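PDB 3H7M: sensor protein from Geobacter sulfurreducens, which probably relays external signals into the cell as a membrane-bound histidine kinase, this chain being its sensor domain, which resembles periplasmic binding proteins. Local coordinates for residues Thr90-His98 with Ala226-Pro234; Asp114-Leu122 with Leu153-Val163. All coordinates share one frame; numbering follows the deposited sequence. Where two conformers were deposited one is given.

Interaction 1: residues Thr90-His98 with Ala226-Pro234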
loop_
_atom_site.group_PDB
_atom_site.type_symbol
_atom_site.label_atom_id
_atom_site.label_comp_id
_atom_site.label_asym_id
_atom_site.label_seq_id
_atom_site.Cartn_x
_atom_site.Cartn_y
_atom_site.Cartn_z
ATOM N N THR A 90 0.406 -12.989 -5.717
ATOM C CA THR A 90 -0.220 -14.110 -5.054
ATOM C C THR A 90 -1.640 -13.602 -4.904
ATOM O O THR A 90 -1.932 -12.482 -5.303
ATOM C CB THR A 90 0.337 -14.287 -3.651
ATOM O OG1 THR A 90 0.123 -13.070 -2.910
ATOM C CG2 THR A 90 1.820 -14.604 -3.700
ATOM N N PRO A 91 -2.556 -14.430 -4.385
ATOM C CA PRO A 91 -3.888 -13.853 -4.236
ATOM C C PRO A 91 -3.633 -12.693 -3.250
ATOM O O PRO A 91 -2.608 -12.677 -2.560
ATOM C CB PRO A 91 -4.681 -14.984 -3.577
ATOM C CG PRO A 91 -4.025 -16.207 -4.120
ATOM C CD PRO A 91 -2.565 -15.882 -4.114
ATOM N N PRO A 92 -4.557 -11.728 -3.160
ATOM C CA PRO A 92 -4.390 -10.582 -2.248
ATOM C C PRO A 92 -4.697 -10.895 -0.782
ATOM O O PRO A 92 -5.528 -11.753 -0.482
ATOM C CB PRO A 92 -5.366 -9.567 -2.816
ATOM C CG PRO A 92 -6.540 -10.466 -3.220
ATOM C CD PRO A 92 -5.852 -11.672 -3.868
ATOM N N HIS A 93 -4.029 -10.211 0.141
ATOM C CA HIS A 93 -4.334 -10.450 1.543
ATOM C C HIS A 93 -5.296 -9.374 2.059
ATOM O O HIS A 93 -5.875 -9.495 3.141
ATOM C CB HIS A 93 -3.052 -10.577 2.405
ATOM C CG HIS A 93 -2.116 -9.405 2.347
ATOM N ND1 HIS A 93 -2.444 -8.153 2.833
ATOM C CD2 HIS A 93 -0.830 -9.317 1.921
ATOM C CE1 HIS A 93 -1.403 -7.348 2.705
ATOM N NE2 HIS A 93 -0.411 -8.028 2.155
ATOM N N THR A 94 -5.490 -8.332 1.258
ATOM C CA THR A 94 -6.435 -7.273 1.626
ATOM C C THR A 94 -6.906 -6.446 0.413
ATOM O O THR A 94 -6.279 -6.442 -0.648
ATOM C CB THR A 94 -5.808 -6.283 2.633
ATOM O OG1 THR A 94 -6.804 -5.358 3.084
ATOM C CG2 THR A 94 -4.699 -5.504 1.971
ATOM N N ILE A 95 -8.019 -5.745 0.589
ATOM C CA ILE A 95 -8.550 -4.863 -0.447
ATOM C C ILE A 95 -8.396 -3.417 0.037
ATOM O O ILE A 95 -8.873 -3.055 1.111
ATOM C CB ILE A 95 -10.036 -5.120 -0.703
ATOM C CG1 ILE A 95 -10.242 -6.583 -1.085
ATOM C CG2 ILE A 95 -10.526 -4.207 -1.813
ATOM C CD1 ILE A 95 -9.457 -6.998 -2.297
ATOM N N VAL A 96 -7.722 -2.609 -0.764
ATOM C CA VAL A 96 -7.471 -1.212 -0.445
ATOM C C VAL A 96 -8.353 -0.229 -1.221
ATOM O O VAL A 96 -8.212 -0.078 -2.431
ATOM C CB VAL A 96 -6.010 -0.853 -0.751
ATOM C CG1 VAL A 96 -5.739 0.605 -0.399
ATOM C CG2 VAL A 96 -5.099 -1.759 0.019
ATOM N N TYR A 97 -9.260 0.437 -0.527
ATOM C CA TYR A 97 -10.123 1.430 -1.158
ATOM C C TYR A 97 -9.405 2.763 -1.143
ATOM O O TYR A 97 -8.487 2.968 -0.358
ATOM C CB TYR A 97 -11.404 1.603 -0.373
ATOM C CG TYR A 97 -12.452 0.569 -0.637
ATOM C CD1 TYR A 97 -13.240 0.625 -1.787
ATOM C CD2 TYR A 97 -12.710 -0.433 0.294
ATOM C CE1 TYR A 97 -14.274 -0.290 -1.998
ATOM C CE2 TYR A 97 -13.735 -1.353 0.092
ATOM C CZ TYR A 97 -14.514 -1.274 -1.050
ATOM O OH TYR A 97 -15.543 -2.166 -1.226
ATOM N N HIS A 98 -9.809 3.667 -2.025
ATOM C CA HIS A 98 -9.215 4.996 -2.039
ATOM C C HIS A 98 -10.262 5.990 -1.602
ATOM O O HIS A 98 -11.428 5.658 -1.389
ATOM C CB HIS A 98 -8.733 5.404 -3.416
ATOM C CG HIS A 98 -7.439 4.783 -3.811
ATOM N ND1 HIS A 98 -7.348 3.488 -4.268
ATOM C CD2 HIS A 98 -6.181 5.281 -3.818
ATOM C CE1 HIS A 98 -6.084 3.213 -4.543
ATOM N NE2 HIS A 98 -5.356 4.284 -4.279
ATOM N N ALA A 226 -7.810 -8.391 12.719
ATOM C CA ALA A 226 -8.641 -7.698 13.691
ATOM C C ALA A 226 -7.837 -6.654 14.474
ATOM O O ALA A 226 -8.385 -5.667 14.940
ATOM C CB ALA A 226 -9.278 -8.702 14.643
ATOM N N LYS A 227 -6.533 -6.880 14.608
ATOM C CA LYS A 227 -5.665 -5.960 15.338
ATOM C C LYS A 227 -5.664 -4.570 14.708
ATOM O O LYS A 227 -5.737 -3.557 15.413
ATOM C CB LYS A 227 -4.233 -6.512 15.381
ATOM C CG LYS A 227 -3.192 -5.596 16.028
ATOM C CD LYS A 227 -1.837 -6.304 16.136
ATOM C CE LYS A 227 -0.779 -5.465 16.863
ATOM N NZ LYS A 227 0.508 -6.212 16.953
ATOM N N TRP A 228 -5.587 -4.531 13.381
ATOM C CA TRP A 228 -5.558 -3.275 12.654
ATOM C C TRP A 228 -6.924 -2.838 12.126
ATOM O O TRP A 228 -7.345 -3.241 11.033
ATOM C CB TRP A 228 -4.537 -3.378 11.537
ATOM C CG TRP A 228 -3.243 -4.018 12.006
ATOM C CD1 TRP A 228 -2.989 -5.349 12.123
ATOM C CD2 TRP A 228 -2.031 -3.345 12.401
ATOM N NE1 TRP A 228 -1.692 -5.558 12.556
ATOM C CE2 TRP A 228 -1.081 -4.349 12.736
ATOM C CE3 TRP A 228 -1.655 -1.993 12.504
ATOM C CZ2 TRP A 228 0.217 -4.051 13.162
ATOM C CZ3 TRP A 228 -0.348 -1.690 12.932
ATOM C CH2 TRP A 228 0.568 -2.722 13.253
ATOM N N LEU A 229 -7.600 -2.000 12.925
ATOM C CA LEU A 229 -8.934 -1.475 12.614
ATOM C C LEU A 229 -9.067 -0.911 11.209
ATOM O O LEU A 229 -8.202 -0.161 10.747
ATOM C CB LEU A 229 -9.312 -0.379 13.600
ATOM C CG LEU A 229 -9.460 -0.786 15.062
ATOM C CD1 LEU A 229 -9.356 0.443 15.912
ATOM C CD2 LEU A 229 -10.789 -1.496 15.289
ATOM N N GLY A 230 -10.156 -1.279 10.541
ATOM C CA GLY A 230 -10.407 -0.783 9.199
ATOM C C GLY A 230 -9.809 -1.622 8.085
ATOM O O GLY A 230 -10.198 -1.477 6.917
ATOM N N VAL A 231 -8.851 -2.480 8.432
ATOM C CA VAL A 231 -8.222 -3.344 7.435
ATOM C C VAL A 231 -9.265 -4.379 6.989
ATOM O O VAL A 231 -9.817 -5.132 7.791
ATOM C CB VAL A 231 -6.955 -4.021 8.006
ATOM C CG1 VAL A 231 -6.380 -5.010 6.997
ATOM C CG2 VAL A 231 -5.916 -2.975 8.316
ATOM N N LEU A 232 -9.551 -4.381 5.697
ATOM C CA LEU A 232 -10.565 -5.272 5.154
ATOM C C LEU A 232 -9.953 -6.555 4.631
ATOM O O LEU A 232 -8.722 -6.676 4.494
ATOM C CB LEU A 232 -11.325 -4.556 4.028
ATOM C CG LEU A 232 -11.888 -3.180 4.419
ATOM C CD1 LEU A 232 -12.366 -2.443 3.174
ATOM C CD2 LEU A 232 -13.024 -3.337 5.444
ATOM N N GLU A 233 -10.819 -7.518 4.354
ATOM C CA GLU A 233 -10.377 -8.799 3.829
ATOM C C GLU A 233 -11.129 -9.062 2.532
ATOM O O GLU A 233 -12.296 -8.675 2.396
ATOM C CB GLU A 233 -10.661 -9.915 4.832
ATOM C CG GLU A 233 -12.125 -10.143 5.105
ATOM C CD GLU A 233 -12.351 -11.451 5.817
ATOM O OE1 GLU A 233 -11.689 -12.435 5.428
ATOM O OE2 GLU A 233 -13.182 -11.507 6.749
ATOM N N PRO A 234 -10.474 -9.724 1.561
ATOM C CA PRO A 234 -11.109 -10.025 0.270
ATOM C C PRO A 234 -12.482 -10.711 0.368
ATOM O O PRO A 234 -13.321 -10.483 -0.541
ATOM C CB PRO A 234 -10.054 -10.871 -0.439
ATOM C CG PRO A 234 -8.755 -10.276 0.082
ATOM C CD PRO A 234 -9.057 -10.142 1.564
ATOM O OXT PRO A 234 -12.708 -11.463 1.346
HETATM O O HOH W 1 -7.654 -2.520 3.897
#
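Val231 brings CG1 to 4.0 Å from Thr94 OG1 as the last residues of this sensor-domain construct leave a type II beta turn (Trp228 to Val231, with Gly230 at its third place) and lie across strand 87-103, probably one of the strands linking the two lobes, as in periplasmic binding proteins. Leu232 carries the polar contact: its O accepts a hydrogen bond of 2.7 Å from Thr94 OG1, which stands above the carbonyl plane. A chi1 of -173° swings the hydroxyl of Thr94 to the side opposite its own N, toward the tail, and the same oxygen accepts from a water 3.1 Å away that in turn accepts from Leu232 N. The leucine's CD1 meets the edge of the Tyr97 ring, in plane, 3.5 Å from CD2. Glu233 turns away and forms a salt bridge with Arg225. The compact, apolar ring of Pro234, the last residue of the construct, fits against the strand; its CA is 3.8 Å from Ile95 CG1, and the ring lies alongside that of Pro92, pointing the other way, CG to CG 4.0 Å, an apolar contact. At the classic beta bulge that His93 and Thr94 form facing Tyr193, Pro234 CD lies 3.6 Å from His93 O.

Interaction 2: residues Asp114-Leu122 with Leu153-Val163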
loop_
_atom_site.group_PDB
_atom_site.type_symbol
_atom_site.label_atom_id
_atom_site.label_comp_id
_atom_site.label_asym_id
_atom_site.label_seq_id
_atom_site.Cartn_x
_atom_site.Cartn_y
_atom_site.Cartn_z
ATOM N N ASP A 114 -15.147 15.337 -10.402
ATOM C CA ASP A 114 -15.274 16.689 -9.866
ATOM C C ASP A 114 -13.909 17.297 -9.578
ATOM O O ASP A 114 -13.805 18.462 -9.193
ATOM C CB ASP A 114 -16.112 16.678 -8.587
ATOM C CG ASP A 114 -17.523 16.174 -8.821
ATOM O OD1 ASP A 114 -18.276 16.011 -7.834
ATOM O OD2 ASP A 114 -17.878 15.943 -9.995
ATOM N N LEU A 115 -12.863 16.506 -9.782
ATOM C CA LEU A 115 -11.497 16.961 -9.552
ATOM C C LEU A 115 -10.828 17.506 -10.801
ATOM O O LEU A 115 -9.670 17.931 -10.758
ATOM C CB LEU A 115 -10.650 15.815 -8.986
ATOM C CG LEU A 115 -10.652 15.609 -7.459
ATOM C CD1 LEU A 115 -12.081 15.624 -6.885
ATOM C CD2 LEU A 115 -9.957 14.295 -7.139
ATOM N N ARG A 116 -11.543 17.472 -11.923
ATOM C CA ARG A 116 -10.992 17.988 -13.174
ATOM C C ARG A 116 -10.855 19.491 -13.005
ATOM O O ARG A 116 -11.800 20.160 -12.577
ATOM C CB ARG A 116 -11.928 17.674 -14.349
ATOM C CG ARG A 116 -11.724 16.295 -14.983
ATOM C CD ARG A 116 -10.914 16.378 -16.284
ATOM N NE ARG A 116 -10.552 15.056 -16.810
ATOM C CZ ARG A 116 -11.419 14.066 -17.010
ATOM N NH1 ARG A 116 -12.718 14.241 -16.729
ATOM N NH2 ARG A 116 -10.981 12.894 -17.483
ATOM N N GLY A 117 -9.674 20.012 -13.316
ATOM C CA GLY A 117 -9.442 21.437 -13.181
ATOM C C GLY A 117 -8.949 21.875 -11.812
ATOM O O GLY A 117 -8.612 23.043 -11.618
ATOM N N ARG A 118 -8.901 20.947 -10.859
ATOM C CA ARG A 118 -8.444 21.269 -9.517
ATOM C C ARG A 118 -7.076 20.693 -9.226
ATOM O O ARG A 118 -6.658 19.721 -9.839
ATOM C CB ARG A 118 -9.474 20.799 -8.507
ATOM C CG ARG A 118 -10.774 21.546 -8.692
ATOM C CD ARG A 118 -11.875 21.087 -7.763
ATOM N NE ARG A 118 -13.101 21.846 -7.990
ATOM C CZ ARG A 118 -13.162 23.173 -8.005
ATOM N NH1 ARG A 118 -12.063 23.892 -7.804
ATOM N NH2 ARG A 118 -14.320 23.781 -8.231
ATOM N N LYS A 119 -6.358 21.326 -8.312
ATOM C CA LYS A 119 -5.016 20.878 -7.969
ATOM C C LYS A 119 -5.165 19.668 -7.043
ATOM O O LYS A 119 -5.896 19.720 -6.053
ATOM C CB LYS A 119 -4.259 22.024 -7.301
ATOM C CG LYS A 119 -2.763 21.835 -7.280
ATOM C CD LYS A 119 -2.068 22.942 -6.493
ATOM C CE LYS A 119 -0.551 22.819 -6.617
ATOM N NZ LYS A 119 0.175 23.922 -5.932
ATOM N N VAL A 120 -4.474 18.580 -7.374
ATOM C CA VAL A 120 -4.589 17.337 -6.622
ATOM C C VAL A 120 -3.289 16.638 -6.279
ATOM O O VAL A 120 -2.460 16.385 -7.161
ATOM C CB VAL A 120 -5.420 16.345 -7.396
ATOM C CG1 VAL A 120 -5.474 15.030 -6.654
ATOM C CG2 VAL A 120 -6.809 16.921 -7.634
ATOM N N ALA A 121 -3.109 16.305 -4.999
ATOM C CA ALA A 121 -1.895 15.610 -4.606
ATOM C C ALA A 121 -2.154 14.110 -4.507
ATOM O O ALA A 121 -3.283 13.666 -4.217
ATOM C CB ALA A 121 -1.392 16.142 -3.264
ATOM N N LEU A 122 -1.116 13.320 -4.754
ATOM C CA LEU A 122 -1.263 11.876 -4.643
ATOM C C LEU A 122 0.052 11.160 -4.737
ATOM O O LEU A 122 1.055 11.714 -5.190
ATOM C CB LEU A 122 -2.256 11.324 -5.665
ATOM C CG LEU A 122 -2.056 11.596 -7.147
ATOM C CD1 LEU A 122 -0.753 10.961 -7.643
ATOM C CD2 LEU A 122 -3.257 11.012 -7.883
ATOM N N LEU A 153 0.308 18.511 2.325
ATOM C CA LEU A 153 0.158 19.627 1.395
ATOM C C LEU A 153 -1.285 20.075 1.399
ATOM O O LEU A 153 -1.583 21.261 1.415
ATOM C CB LEU A 153 0.552 19.214 -0.015
ATOM C CG LEU A 153 0.462 20.366 -1.022
ATOM C CD1 LEU A 153 1.589 21.339 -0.767
ATOM C CD2 LEU A 153 0.557 19.832 -2.445
ATOM N N LEU A 154 -2.194 19.122 1.384
ATOM C CA LEU A 154 -3.588 19.489 1.424
ATOM C C LEU A 154 -3.880 20.262 2.720
ATOM O O LEU A 154 -4.546 21.299 2.717
ATOM C CB LEU A 154 -4.426 18.235 1.408
ATOM C CG LEU A 154 -5.931 18.429 1.454
ATOM C CD1 LEU A 154 -6.417 19.084 0.136
ATOM C CD2 LEU A 154 -6.581 17.057 1.655
ATOM N N ALA A 155 -3.377 19.723 3.829
ATOM C CA ALA A 155 -3.592 20.294 5.141
ATOM C C ALA A 155 -3.040 21.707 5.193
ATOM O O ALA A 155 -3.634 22.601 5.811
ATOM C CB ALA A 155 -2.929 19.437 6.184
ATOM N N ALA A 156 -1.911 21.889 4.518
ATOM C CA ALA A 156 -1.220 23.161 4.449
ATOM C C ALA A 156 -1.788 24.133 3.423
ATOM O O ALA A 156 -1.165 25.159 3.139
ATOM C CB ALA A 156 0.250 22.918 4.146
ATOM N N GLY A 157 -2.950 23.815 2.863
ATOM C CA GLY A 157 -3.542 24.676 1.849
ATOM C C GLY A 157 -2.655 24.789 0.617
ATOM O O GLY A 157 -2.743 25.760 -0.123
ATOM N N GLY A 158 -1.799 23.788 0.411
ATOM C CA GLY A 158 -0.883 23.747 -0.718
ATOM C C GLY A 158 -1.410 23.096 -1.999
ATOM O O GLY A 158 -0.683 23.029 -2.990
ATOM N N CYS A 159 -2.653 22.612 -1.982
ATOM C CA CYS A 159 -3.287 21.993 -3.145
ATOM C C CYS A 159 -4.772 21.974 -2.815
ATOM O O CYS A 159 -5.144 22.359 -1.704
ATOM C CB CYS A 159 -2.739 20.577 -3.405
ATOM S SG CYS A 159 -2.853 19.361 -2.050
ATOM N N ASP A 160 -5.629 21.544 -3.741
ATOM C CA ASP A 160 -7.062 21.568 -3.457
ATOM C C ASP A 160 -7.674 20.303 -2.921
ATOM O O ASP A 160 -8.642 20.347 -2.163
ATOM C CB ASP A 160 -7.866 21.993 -4.700
ATOM C CG ASP A 160 -7.432 23.341 -5.247
ATOM O OD1 ASP A 160 -7.299 24.304 -4.451
ATOM O OD2 ASP A 160 -7.230 23.434 -6.478
ATOM N N TYR A 161 -7.149 19.170 -3.354
ATOM C CA TYR A 161 -7.667 17.882 -2.910
ATOM C C TYR A 161 -6.516 16.943 -2.938
ATOM O O TYR A 161 -5.446 17.266 -3.481
ATOM C CB TYR A 161 -8.727 17.344 -3.861
ATOM C CG TYR A 161 -9.996 18.140 -3.858
ATOM C CD1 TYR A 161 -10.981 17.897 -2.907
ATOM C CD2 TYR A 161 -10.194 19.179 -4.778
ATOM C CE1 TYR A 161 -12.138 18.668 -2.860
ATOM C CE2 TYR A 161 -11.350 19.964 -4.740
ATOM C CZ TYR A 161 -12.317 19.703 -3.781
ATOM O OH TYR A 161 -13.464 20.455 -3.741
ATOM N N ALA A 162 -6.727 15.791 -2.321
ATOM C CA ALA A 162 -5.718 14.744 -2.333
ATOM C C ALA A 162 -6.489 13.452 -2.430
ATOM O O ALA A 162 -7.598 13.338 -1.898
ATOM C CB ALA A 162 -4.881 14.768 -1.064
ATOM N N VAL A 163 -5.912 12.491 -3.144
ATOM C CA VAL A 163 -6.517 11.173 -3.315
ATOM C C VAL A 163 -5.498 10.144 -2.831
ATOM O O VAL A 163 -4.407 10.026 -3.391
ATOM C CB VAL A 163 -6.870 10.909 -4.803
ATOM C CG1 VAL A 163 -7.125 9.420 -5.024
ATOM C CG2 VAL A 163 -8.114 11.728 -5.202
#
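Lys119 and Asp160 grip each other where parallel strands 120-123 and 161-165 begin side by side, in an alpha/beta lobe consistent with a family 3 solute-binding protein fold; helix 147-155 leads into the second strand. Lys119 N donates to Asp160 OD2 at 2.9 Å, meeting it on the anti side and 22° out of the carboxylate plane, while Lys119 O accepts from both Asp160 N and Tyr161 N. A short acidic side chain suits this place because it reaches back to the neighbouring main chain; an alanine here has no carboxylate, and Lys119 N would probably be left without its mate, setting the start of the strand freer to shift. Lys119, extended from a CG anti to the backbone N (chi1 -162°), runs past Cys159, long enough for NZ to donate a hydrogen bond of 3.2 Å to Gly158 O. Gly158 follows Gly157, the C-prime residue of a Schellman motif ending the helix. Parallel pairing continues with Ala121 N to Tyr161 O at 2.9 Å and Val163 N to Ala121 O at 3.1 Å. On the sheet face bearing Tyr161, Arg118 CD comes obliquely to 3.3 Å from the ring's CE2, and Leu115 CD1 lies over one ring face. Leu115 CD2 also meets Val163 CG2 at 3.7 Å. On the other face, small Ala121 makes room for sulfur: its CB is 3.7 Å from Cys159 SG.

In the fold
Both contacts reach one mixed sheet, in which strand 87-103 of interaction 1 is the neighbour of strand 161-165 of interaction 2. Their centres lie 26 Å apart and their nearest atoms about 4 Å, without touching. Along the chain, interaction 2 is nested inside the loop that interaction 1 closes with the last residues of the construct. Met128 of helix 127-133 bridges them, since the side chains of His98 and Val163 both touch it, and the backbone of Ala162 is hydrogen-bonded to that of Phe101, further along strand 87-103. The bound sodium ion, at a site formed by Ala84, Asp88 and Gln199, lies about 13 Å from the Pro92 side chain of interaction 1.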